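Local coordinates for protein 3-keto-5-aminohexanoate cleavage enzyme (Ralstonia eutropha, PDB 3C6C) that belongs to the beta-keto acid cleavage enzyme family, probably cleaves 3-keto-5-aminohexanoate, and binds a metal ion, nickel in this crystal, in its TIM-barrel fold, at residues V82-V87 with N101-L106; E131-L136 with A173-E178. All coordinates share one frame; numbering follows the deposited sequence.

Interaction 1 (V82-V87 with N101-L106); sequences VLFKEV and NLTCGL
Phe84 of helix 81-92 reaches across to Leu102, Thr103 and Leu106, on strand 99-103 and among the residues that follow. The CB of Phe84 already points at this segment, and with CG anti to the carbonyl carbon (chi1 -84°) the ring is carried on towards Thr103. Along one side of the ring, Phe84 CD1 lies 4.2 Å from Leu102 CD1, the two side chains sliding past each other in opposite directions. Further out, CE1 and then CZ come against the methyl of Thr103: Phe84 CZ is 3.7 Å from Thr103 CG2, which sits at the ring edge, near its plane. On the other side, Phe84 CE2 approaches CD2 of Leu106 at 4.3 Å, obliquely. Thr103 divides its two branches between different tasks. Its CG2 packs on Phe84, while OG1, anti to the backbone N (chi1 -173°), closes an ST turn through a weak hydrogen bond from Gly105 N to Thr103 OG1, 3.3 Å. No hydrogen bond crosses between the segments; methyl and ring carbons make the contact. The side chain of Thr103 comes to about 4 Å of the nickel ion, whose protein ligands are His66, His68 and Glu269. Helix 81-92 connects the parallel strands 64-70 and 99-103 of a beta-alpha-beta unit and packs on the second; Phe84 also touches Val69 of the first and Cys139 of helix 134-139, while Val87, also on helix 81-92, touches Ile50 of helix 47-60.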
loop_
_atom_site.group_PDB
_atom_site.type_symbol
_atom_site.label_atom_id
_atom_site.label_comp_id
_atom_site.label_asym_id
_atom_site.label_seq_id
_atom_site.Cartn_x
_atom_site.Cartn_y
_atom_site.Cartn_z
ATOM N N VAL A 82 5.596 27.068 -36.873
ATOM C CA VAL A 82 4.711 27.282 -38.023
ATOM C C VAL A 82 3.726 26.127 -38.164
ATOM O O VAL A 82 2.533 26.311 -38.455
ATOM C CB VAL A 82 5.492 27.455 -39.354
ATOM C CG1 VAL A 82 4.528 27.508 -40.549
ATOM C CG2 VAL A 82 6.351 28.723 -39.295
ATOM N N LEU A 83 4.235 24.939 -37.889
ATOM C CA LEU A 83 3.433 23.722 -37.985
ATOM C C LEU A 83 2.418 23.680 -36.853
ATOM O O LEU A 83 1.240 23.328 -37.052
ATOM C CB LEU A 83 4.312 22.474 -37.964
ATOM C CG LEU A 83 5.298 22.357 -39.139
ATOM C CD1 LEU A 83 6.049 21.021 -38.976
ATOM C CD2 LEU A 83 4.550 22.472 -40.495
ATOM N N PHE A 84 2.862 24.067 -35.666
ATOM C CA PHE A 84 1.967 24.117 -34.489
ATOM C C PHE A 84 0.800 25.079 -34.784
ATOM O O PHE A 84 -0.354 24.781 -34.516
ATOM C CB PHE A 84 2.675 24.567 -33.203
ATOM C CG PHE A 84 3.407 23.466 -32.461
ATOM C CD1 PHE A 84 2.714 22.487 -31.751
ATOM C CD2 PHE A 84 4.783 23.426 -32.465
ATOM C CE1 PHE A 84 3.385 21.495 -31.053
ATOM C CE2 PHE A 84 5.470 22.436 -31.750
ATOM C CZ PHE A 84 4.750 21.464 -31.055
ATOM N N LYS A 85 1.146 26.239 -35.339
ATOM C CA LYS A 85 0.141 27.279 -35.637
ATOM C C LYS A 85 -0.895 26.780 -36.638
ATOM O O LYS A 85 -2.092 27.036 -36.515
ATOM C CB LYS A 85 0.808 28.586 -36.100
ATOM C CG LYS A 85 -0.177 29.712 -36.437
ATOM C CD LYS A 85 -0.885 30.227 -35.208
ATOM C CE LYS A 85 -1.347 31.687 -35.376
ATOM N NZ LYS A 85 -2.267 31.918 -36.517
ATOM N N GLU A 86 -0.439 26.032 -37.624
ATOM C CA GLU A 86 -1.345 25.491 -38.647
ATOM C C GLU A 86 -2.313 24.497 -37.996
ATOM O O GLU A 86 -3.513 24.499 -38.273
ATOM C CB GLU A 86 -0.593 24.809 -39.802
ATOM C CG GLU A 86 -1.555 24.310 -40.881
ATOM C CD GLU A 86 -0.905 23.607 -42.037
ATOM O OE1 GLU A 86 0.323 23.764 -42.225
ATOM O OE2 GLU A 86 -1.641 22.870 -42.739
ATOM N N VAL A 87 -1.784 23.671 -37.097
ATOM C CA VAL A 87 -2.642 22.665 -36.443
ATOM C C VAL A 87 -3.736 23.372 -35.642
ATOM O O VAL A 87 -4.912 23.058 -35.768
ATOM C CB VAL A 87 -1.884 21.670 -35.519
ATOM C CG1 VAL A 87 -2.903 20.847 -34.663
ATOM C CG2 VAL A 87 -0.974 20.722 -36.363
ATOM N N ASN A 101 -3.893 21.081 -25.734
ATOM C CA ASN A 101 -2.699 20.836 -24.894
ATOM C C ASN A 101 -1.505 20.601 -25.826
ATOM O O ASN A 101 -1.359 19.550 -26.462
ATOM C CB ASN A 101 -2.972 19.653 -23.939
ATOM C CG ASN A 101 -1.735 19.211 -23.128
ATOM O OD1 ASN A 101 -0.625 19.678 -23.344
ATOM N ND2 ASN A 101 -1.940 18.266 -22.202
ATOM N N LEU A 102 -0.683 21.626 -25.964
ATOM C CA LEU A 102 0.493 21.519 -26.821
ATOM C C LEU A 102 1.689 21.013 -26.040
ATOM O O LEU A 102 1.949 21.424 -24.914
ATOM C CB LEU A 102 0.866 22.864 -27.465
ATOM C CG LEU A 102 -0.159 23.523 -28.389
ATOM C CD1 LEU A 102 0.472 24.777 -29.059
ATOM C CD2 LEU A 102 -0.822 22.543 -29.365
ATOM N N THR A 103 2.414 20.088 -26.662
ATOM C CA THR A 103 3.645 19.615 -26.060
ATOM C C THR A 103 4.624 20.783 -25.902
ATOM O O THR A 103 4.779 21.638 -26.781
ATOM C CB THR A 103 4.327 18.478 -26.863
ATOM O OG1 THR A 103 5.442 17.987 -26.100
ATOM C CG2 THR A 103 4.818 18.987 -28.241
ATOM N N CYS A 104 5.273 20.786 -24.752
ATOM C CA CYS A 104 6.402 21.673 -24.522
ATOM C C CYS A 104 7.535 20.907 -23.861
ATOM O O CYS A 104 8.314 21.472 -23.091
ATOM C CB CYS A 104 5.973 22.874 -23.691
ATOM S SG CYS A 104 7.036 24.318 -23.963
ATOM N N GLY A 105 7.567 19.610 -24.160
ATOM C CA GLY A 105 8.611 18.680 -23.693
ATOM C C GLY A 105 9.886 18.795 -24.512
ATOM O O GLY A 105 10.964 18.301 -24.167
ATOM N N LEU A 106 9.713 19.496 -25.607
ATOM C CA LEU A 106 10.782 19.774 -26.607
ATOM C C LEU A 106 11.969 20.575 -26.074
ATOM O O LEU A 106 11.852 21.332 -25.119
ATOM C CB LEU A 106 10.169 20.511 -27.808
ATOM C CG LEU A 106 9.371 21.811 -27.507
ATOM C CD1 LEU A 106 10.215 23.087 -27.645
ATOM C CD2 LEU A 106 8.116 21.870 -28.398
#

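Interaction 2 (E131-L136 with A173-E178); sequences ERVKHL and ARRFQE
The ring of Phe176 takes Val133 CG1 at its edge, near the ring plane, and Leu136 CD1 at an oblique angle. Two other flat groups flank this meeting in the outer layer of the TIM barrel, where the junction of the short helices 129-132 and 134-139, through Val133, packs on helix 166-179. Leu136 CD2 lies over one face of the His135 imidazole, 3.5 Å above its plane and offset towards the rim, while Arg132 O is at the edge of that ring, in plane. The guanidinium of Arg175 has the carboxylate of Glu178 at its edge and Val133 CG2 lying obliquely to it.

Leu136 makes the tightest approach across the contact, with CD1 3.4 Å from Phe176 CE1 and 3.7 Å from Phe176 CZ. Phe176 CG, anti to the carbonyl carbon (chi1 -76°), swings the ring over to it. The two methyls of Leu136 are thus shared between the rings of Phe176 and His135. Both Leu136 and Phe176 also touch Ala144 of strand 143-147. Val133 CG2 stands 4.2 Å from Arg175 NE. The arginine is partly exposed and holds two carboxylates: NH2 forms a salt bridge with Glu137, and Arg175 NH1 makes another to Glu178 OE1, 2.8 Å, in the guanidinium plane and on the anti side of that oxygen, 20° out of the carboxylate plane.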
loop_
_atom_site.group_PDB
_atom_site.type_symbol
_atom_site.label_atom_id
_atom_site.label_comp_id
_atom_site.label_asym_id
_atom_site.label_seq_id
_atom_site.Cartn_x
_atom_site.Cartn_y
_atom_site.Cartn_z
ATOM N N GLU A 131 13.247 30.097 -26.717
ATOM C CA GLU A 131 12.977 29.353 -27.948
ATOM C C GLU A 131 11.968 28.240 -27.675
ATOM O O GLU A 131 11.082 27.963 -28.478
ATOM C CB GLU A 131 14.239 28.769 -28.565
ATOM C CG GLU A 131 14.012 28.519 -30.048
ATOM C CD GLU A 131 15.146 27.793 -30.724
ATOM O OE1 GLU A 131 16.294 27.807 -30.209
ATOM O OE2 GLU A 131 14.869 27.205 -31.783
ATOM N N ARG A 132 12.092 27.635 -26.512
ATOM C CA ARG A 132 11.201 26.515 -26.157
ATOM C C ARG A 132 9.738 26.940 -26.169
ATOM O O ARG A 132 8.842 26.142 -26.462
ATOM C CB ARG A 132 11.535 25.944 -24.783
ATOM C CG ARG A 132 12.758 25.077 -24.758
ATOM C CD ARG A 132 12.840 24.436 -23.410
ATOM N NE ARG A 132 14.155 23.914 -23.065
ATOM C CZ ARG A 132 14.343 23.090 -22.039
ATOM N NH1 ARG A 132 13.282 22.739 -21.309
ATOM N NH2 ARG A 132 15.560 22.625 -21.745
ATOM N N VAL A 133 9.492 28.204 -25.867
ATOM C CA VAL A 133 8.106 28.637 -25.621
ATOM C C VAL A 133 7.537 29.407 -26.813
ATOM O O VAL A 133 6.401 29.895 -26.782
ATOM C CB VAL A 133 7.946 29.458 -24.299
ATOM C CG1 VAL A 133 8.402 28.633 -23.039
ATOM C CG2 VAL A 133 8.650 30.806 -24.396
ATOM N N LYS A 134 8.335 29.505 -27.870
ATOM C CA LYS A 134 7.934 30.313 -29.050
ATOM C C LYS A 134 6.550 29.889 -29.608
ATOM O O LYS A 134 5.669 30.702 -29.861
ATOM C CB LYS A 134 9.027 30.257 -30.135
ATOM C CG LYS A 134 8.643 30.865 -31.443
ATOM C CD LYS A 134 8.136 32.296 -31.275
ATOM C CE LYS A 134 7.923 32.995 -32.648
ATOM N NZ LYS A 134 7.651 32.042 -33.787
ATOM N N HIS A 135 6.363 28.588 -29.759
ATOM C CA HIS A 135 5.094 28.066 -30.299
ATOM C C HIS A 135 3.918 28.361 -29.384
ATOM O O HIS A 135 2.791 28.562 -29.833
ATOM C CB HIS A 135 5.186 26.578 -30.651
ATOM C CG HIS A 135 5.355 25.677 -29.474
ATOM N ND1 HIS A 135 6.448 25.735 -28.631
ATOM C CD2 HIS A 135 4.569 24.676 -29.003
ATOM C CE1 HIS A 135 6.321 24.812 -27.697
ATOM N NE2 HIS A 135 5.192 24.156 -27.901
ATOM N N LEU A 136 4.203 28.436 -28.098
ATOM C CA LEU A 136 3.157 28.686 -27.114
ATOM C C LEU A 136 2.689 30.146 -27.216
ATOM O O LEU A 136 1.512 30.450 -27.112
ATOM C CB LEU A 136 3.633 28.373 -25.695
ATOM C CG LEU A 136 4.013 26.928 -25.376
ATOM C CD1 LEU A 136 4.292 26.849 -23.860
ATOM C CD2 LEU A 136 2.897 25.977 -25.828
ATOM N N ALA A 173 7.718 27.696 -16.081
ATOM C CA ALA A 173 6.488 27.802 -15.293
ATOM C C ALA A 173 6.047 29.258 -15.277
ATOM O O ALA A 173 4.872 29.581 -15.485
ATOM C CB ALA A 173 6.687 27.275 -13.850
ATOM N N ARG A 174 7.017 30.131 -15.031
ATOM C CA ARG A 174 6.754 31.587 -15.007
ATOM C C ARG A 174 6.242 32.112 -16.356
ATOM O O ARG A 174 5.284 32.904 -16.404
ATOM C CB ARG A 174 7.972 32.388 -14.526
ATOM C CG ARG A 174 7.600 33.828 -14.228
ATOM C CD ARG A 174 8.755 34.630 -13.623
ATOM N NE ARG A 174 9.241 34.124 -12.329
ATOM C CZ ARG A 174 8.796 34.535 -11.142
ATOM N NH1 ARG A 174 7.833 35.450 -11.067
ATOM N NH2 ARG A 174 9.303 34.026 -10.024
ATOM N N ARG A 175 6.839 31.630 -17.445
ATOM C CA ARG A 175 6.407 32.032 -18.782
ATOM C C ARG A 175 4.965 31.604 -19.043
ATOM O O ARG A 175 4.164 32.358 -19.619
ATOM C CB ARG A 175 7.337 31.518 -19.895
ATOM C CG ARG A 175 8.609 32.313 -20.011
ATOM C CD ARG A 175 8.298 33.800 -20.341
ATOM N NE ARG A 175 7.892 34.009 -21.739
ATOM C CZ ARG A 175 6.924 34.827 -22.122
ATOM N NH1 ARG A 175 6.221 35.513 -21.233
ATOM N NH2 ARG A 175 6.658 34.962 -23.404
ATOM N N PHE A 176 4.628 30.400 -18.595
ATOM C CA PHE A 176 3.274 29.876 -18.799
ATOM C C PHE A 176 2.290 30.769 -18.053
ATOM O O PHE A 176 1.211 31.083 -18.554
ATOM C CB PHE A 176 3.103 28.435 -18.265
ATOM C CG PHE A 176 3.714 27.331 -19.139
ATOM C CD1 PHE A 176 4.882 27.498 -19.870
ATOM C CD2 PHE A 176 3.117 26.082 -19.149
ATOM C CE1 PHE A 176 5.412 26.448 -20.634
ATOM C CE2 PHE A 176 3.645 25.043 -19.892
ATOM C CZ PHE A 176 4.799 25.213 -20.616
ATOM N N GLN A 177 2.678 31.180 -16.849
ATOM C CA GLN A 177 1.792 32.030 -16.030
ATOM C C GLN A 177 1.505 33.325 -16.746
ATOM O O GLN A 177 0.366 33.768 -16.862
ATOM C CB GLN A 177 2.413 32.393 -14.688
ATOM C CG GLN A 177 2.355 31.290 -13.675
ATOM C CD GLN A 177 2.997 31.716 -12.373
ATOM O OE1 GLN A 177 4.188 32.028 -12.333
ATOM N NE2 GLN A 177 2.212 31.735 -11.302
ATOM N N GLU A 178 2.581 33.903 -17.250
ATOM C CA GLU A 178 2.535 35.174 -18.009
ATOM C C GLU A 178 1.648 35.090 -19.251
ATOM O O GLU A 178 0.914 36.022 -19.579
ATOM C CB GLU A 178 3.955 35.620 -18.415
ATOM C CG GLU A 178 4.760 36.121 -17.229
ATOM C CD GLU A 178 6.246 36.285 -17.481
ATOM O OE1 GLU A 178 6.754 35.863 -18.530
ATOM O OE2 GLU A 178 6.921 36.850 -16.592
#

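Overall arrangement
Both contacts are mainly buried and apolar, but interaction 1 crosses from the helix layer to a strand, whereas interaction 2 stays among the outer helices. Interaction 1 lies beside the metal site; interaction 2, further from the centre of the chain, packs a junction of two short helices on a third and adds charged groups at its partly exposed margin. Their centres are about 12 Å apart, and His135 links them: His135 NE2 is 2.8 Å from Thr103 O, a probable hydrogen bond, and its ring meets that of Phe84 with the planes at about 30°. Leu106 packs on the same imidazole. Along the chain interaction 1 closes before interaction 2 opens.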